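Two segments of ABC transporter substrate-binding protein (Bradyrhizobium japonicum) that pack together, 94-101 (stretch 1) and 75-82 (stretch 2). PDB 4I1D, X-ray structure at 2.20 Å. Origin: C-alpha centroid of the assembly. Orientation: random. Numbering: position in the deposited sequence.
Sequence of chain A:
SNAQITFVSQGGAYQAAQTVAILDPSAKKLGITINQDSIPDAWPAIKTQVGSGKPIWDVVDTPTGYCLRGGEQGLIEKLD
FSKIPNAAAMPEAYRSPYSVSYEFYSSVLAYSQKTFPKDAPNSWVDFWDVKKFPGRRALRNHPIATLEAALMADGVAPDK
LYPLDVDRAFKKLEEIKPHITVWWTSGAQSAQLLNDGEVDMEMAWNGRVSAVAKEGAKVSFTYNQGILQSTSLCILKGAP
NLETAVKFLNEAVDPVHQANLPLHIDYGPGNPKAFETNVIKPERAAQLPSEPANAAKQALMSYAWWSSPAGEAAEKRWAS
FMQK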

# COMPACT_ATOMS: atom_id res chain seq x y z
N TYR A 94 6.99 -47.85 -8.54
CA TYR A 94 7.89 -47.22 -7.56
C TYR A 94 8.87 -46.23 -8.19
O TYR A 94 9.72 -45.67 -7.51
CB TYR A 94 8.67 -48.28 -6.78
CG TYR A 94 7.85 -49.03 -5.74
CD1 TYR A 94 7.86 -48.64 -4.41
CD2 TYR A 94 7.08 -50.13 -6.10
CE1 TYR A 94 7.12 -49.33 -3.46
CE2 TYR A 94 6.34 -50.82 -5.15
CZ TYR A 94 6.37 -50.42 -3.83
OH TYR A 94 5.64 -51.11 -2.89
N ARG A 95 8.76 -46.04 -9.50
CA ARG A 95 9.61 -45.08 -10.19
C ARG A 95 8.82 -44.30 -11.22
O ARG A 95 7.66 -44.61 -11.50
CB ARG A 95 10.81 -45.76 -10.84
CG ARG A 95 10.51 -47.10 -11.45
CD ARG A 95 11.77 -47.71 -12.04
NE ARG A 95 11.59 -49.12 -12.34
CZ ARG A 95 11.04 -49.58 -13.46
NH1 ARG A 95 10.92 -50.88 -13.65
NH2 ARG A 95 10.63 -48.73 -14.39
N SER A 96 9.46 -43.27 -11.77
CA SER A 96 8.84 -42.48 -12.82
C SER A 96 9.93 -42.33 -13.85
O SER A 96 11.03 -42.84 -13.64
CB SER A 96 8.43 -41.11 -12.28
OG SER A 96 9.52 -40.20 -12.30
N PRO A 97 9.65 -41.64 -14.97
CA PRO A 97 10.73 -41.45 -15.94
C PRO A 97 11.84 -40.55 -15.38
O PRO A 97 12.95 -40.55 -15.92
CB PRO A 97 10.04 -40.76 -17.11
CG PRO A 97 8.60 -41.09 -16.95
CD PRO A 97 8.36 -41.14 -15.47
N TYR A 98 11.54 -39.83 -14.30
CA TYR A 98 12.44 -38.82 -13.75
C TYR A 98 12.87 -39.08 -12.31
O TYR A 98 13.62 -38.28 -11.75
CB TYR A 98 11.77 -37.45 -13.79
CG TYR A 98 11.07 -37.12 -15.08
CD1 TYR A 98 11.79 -36.71 -16.19
CD2 TYR A 98 9.69 -37.19 -15.17
CE1 TYR A 98 11.15 -36.40 -17.37
CE2 TYR A 98 9.04 -36.88 -16.35
CZ TYR A 98 9.78 -36.48 -17.45
OH TYR A 98 9.15 -36.17 -18.63
N SER A 99 12.38 -40.14 -11.69
CA SER A 99 12.64 -40.32 -10.26
C SER A 99 12.56 -41.77 -9.82
O SER A 99 12.06 -42.62 -10.55
CB SER A 99 11.65 -39.50 -9.45
OG SER A 99 10.34 -40.03 -9.57
N VAL A 100 13.08 -42.03 -8.62
CA VAL A 100 12.94 -43.34 -7.98
C VAL A 100 12.51 -43.15 -6.54
O VAL A 100 13.08 -42.32 -5.83
CB VAL A 100 14.25 -44.15 -7.99
CG1 VAL A 100 13.99 -45.59 -7.53
CG2 VAL A 100 14.88 -44.15 -9.38
N SER A 101 11.52 -43.93 -6.10
CA SER A 101 11.04 -43.86 -4.72
C SER A 101 12.17 -44.10 -3.72
O SER A 101 12.97 -45.04 -3.88
CB SER A 101 9.91 -44.87 -4.48
OG SER A 101 8.84 -44.63 -5.38
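Stretch 2, residues 75-82: LIEKLDFS

Stretch 2 lies on stretch 1 as an irregular but extended segment. From Ile76 to Asp80 its phi/psi values stay in the extended region, yet no regular strand forms, and at Phe81 (-75/-3) the chain bends. Stretch 1 is a turn that leads into a strand containing Val100 and Ser101. The turn is braced from within: Ser96 N donates to Ser99 O (2.9 Å), and Ser96, with chi1 in the p well, brings its OG within 2.9 Å of Tyr98 N, from which it accepts a hydrogen bond. The backbones come closest where Tyr98 CA lies 4.8 Å from Lys78 CA.

One direct hydrogen bond joins the two stretches, from Leu79 N to Pro97 O (2.8 Å, 164° at the hydrogen). Pro97 has no N-H to give, but its carbonyl is free to accept. A water adds a second link, lying 2.9 Å from Glu77 O and 2.7 Å from Tyr98 O, placed to donate to either.

Side chains of stretch 2 broadly alternate about this link. Ile76, Leu79 and Phe81 direct their CA-to-CB bonds toward stretch 1, whereas those of Glu77 and Asp80 point away, leaving the carboxylates clear of the apolar contact. Ile76 adopts p, t, and its extended chi2 carries CD1 to 3.6 Å from Tyr98 CB. Tyr98, in the m rotamer, has the largest area covered here; its ring also reaches Lys78, with Tyr98 CE1 3.8 Å from Lys78 CG. The methylenes of Lys78 can thus pack against the tyrosine while the end of the chain leads away, suiting a charged group at an exposed position. Its chi1 of -132° falls between the usual wells.

Leu79, in the common m, t rotamer, places CD1 3.8 Å from Ser99 N and 4.2 Å from Val100 CG2. A branched aliphatic residue suits this site, where it covers both backbone and a buried valine.

Phe81 (chi1 m, chi2 -84°) is the aromatic counterpart on stretch 2. Arg95 CD lies over one face, 4.1 Å from the ring centroid in a CH-pi contact. The chi2 and chi3 of Arg95 are both t; from CD the chain climbs away from the ring face; its CZ, 5.4 Å from the centroid, offers at most a weak cation-pi attraction, and NE and NH1 find hydrogen bonds elsewhere in the structure. The ring edge meets Ser96 O, 3.2 Å from Phe81 CZ, where the slightly positive rim of an aromatic ring suits a carbonyl oxygen. Also at the edge is Val100, whose t rotamer sets CG2 3.7 Å from Phe81 CE1.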

# COMPACT_ATOMS: atom_id res chain seq x y z
N LEU A 75 12.96 -29.68 -15.74
CA LEU A 75 13.84 -29.23 -14.66
C LEU A 75 14.71 -30.34 -14.10
O LEU A 75 15.72 -30.07 -13.45
CB LEU A 75 13.04 -28.59 -13.53
CG LEU A 75 12.33 -27.27 -13.81
CD1 LEU A 75 11.20 -27.08 -12.80
CD2 LEU A 75 13.30 -26.11 -13.77
N ILE A 76 14.32 -31.58 -14.33
CA ILE A 76 15.13 -32.71 -13.87
C ILE A 76 15.35 -33.72 -15.00
O ILE A 76 14.60 -33.75 -15.97
CB ILE A 76 14.51 -33.41 -12.63
CG1 ILE A 76 13.06 -33.81 -12.90
CG2 ILE A 76 14.57 -32.49 -11.40
CD1 ILE A 76 12.45 -34.61 -11.77
N GLU A 77 16.39 -34.52 -14.85
CA GLU A 77 16.83 -35.41 -15.93
C GLU A 77 15.88 -36.57 -16.16
O GLU A 77 15.35 -37.15 -15.21
CB GLU A 77 18.24 -35.96 -15.63
CG GLU A 77 19.35 -34.92 -15.66
CD GLU A 77 19.86 -34.64 -17.06
OE1 GLU A 77 19.52 -35.41 -17.98
OE2 GLU A 77 20.61 -33.65 -17.23
N LYS A 78 15.66 -36.90 -17.43
CA LYS A 78 15.03 -38.16 -17.78
C LYS A 78 16.04 -39.24 -17.43
O LYS A 78 17.15 -39.22 -17.93
CB LYS A 78 14.70 -38.19 -19.27
CG LYS A 78 13.28 -38.64 -19.59
CD LYS A 78 12.91 -38.25 -21.02
CE LYS A 78 13.21 -36.76 -21.27
NZ LYS A 78 13.14 -36.37 -22.72
N LEU A 79 15.67 -40.16 -16.55
CA LEU A 79 16.62 -41.17 -16.09
C LEU A 79 16.77 -42.35 -17.05
O LEU A 79 15.77 -42.92 -17.52
CB LEU A 79 16.25 -41.67 -14.70
CG LEU A 79 16.26 -40.64 -13.57
CD1 LEU A 79 15.93 -41.31 -12.25
CD2 LEU A 79 17.62 -39.94 -13.51
N ASP A 80 18.01 -42.72 -17.33
CA ASP A 80 18.31 -43.94 -18.08
C ASP A 80 18.49 -45.12 -17.12
O ASP A 80 19.55 -45.28 -16.51
CB ASP A 80 19.57 -43.76 -18.93
CG ASP A 80 19.93 -45.02 -19.70
OD1 ASP A 80 19.12 -45.97 -19.69
OD2 ASP A 80 21.01 -45.05 -20.32
N PHE A 81 17.45 -45.94 -16.99
CA PHE A 81 17.47 -47.02 -16.01
C PHE A 81 18.35 -48.22 -16.38
O PHE A 81 18.48 -49.16 -15.60
CB PHE A 81 16.04 -47.48 -15.68
CG PHE A 81 15.25 -46.46 -14.92
CD1 PHE A 81 15.36 -46.35 -13.55
CD2 PHE A 81 14.40 -45.60 -15.59
CE1 PHE A 81 14.64 -45.40 -12.84
CE2 PHE A 81 13.66 -44.65 -14.90
CZ PHE A 81 13.79 -44.55 -13.52
N SER A 82 18.95 -48.19 -17.57
CA SER A 82 19.90 -49.24 -17.94
C SER A 82 21.21 -49.01 -17.20
O SER A 82 22.09 -49.87 -17.20
CB SER A 82 20.13 -49.25 -19.45
OG SER A 82 21.12 -48.31 -19.82
O HOH W 1 15.89 -36.98 -12.38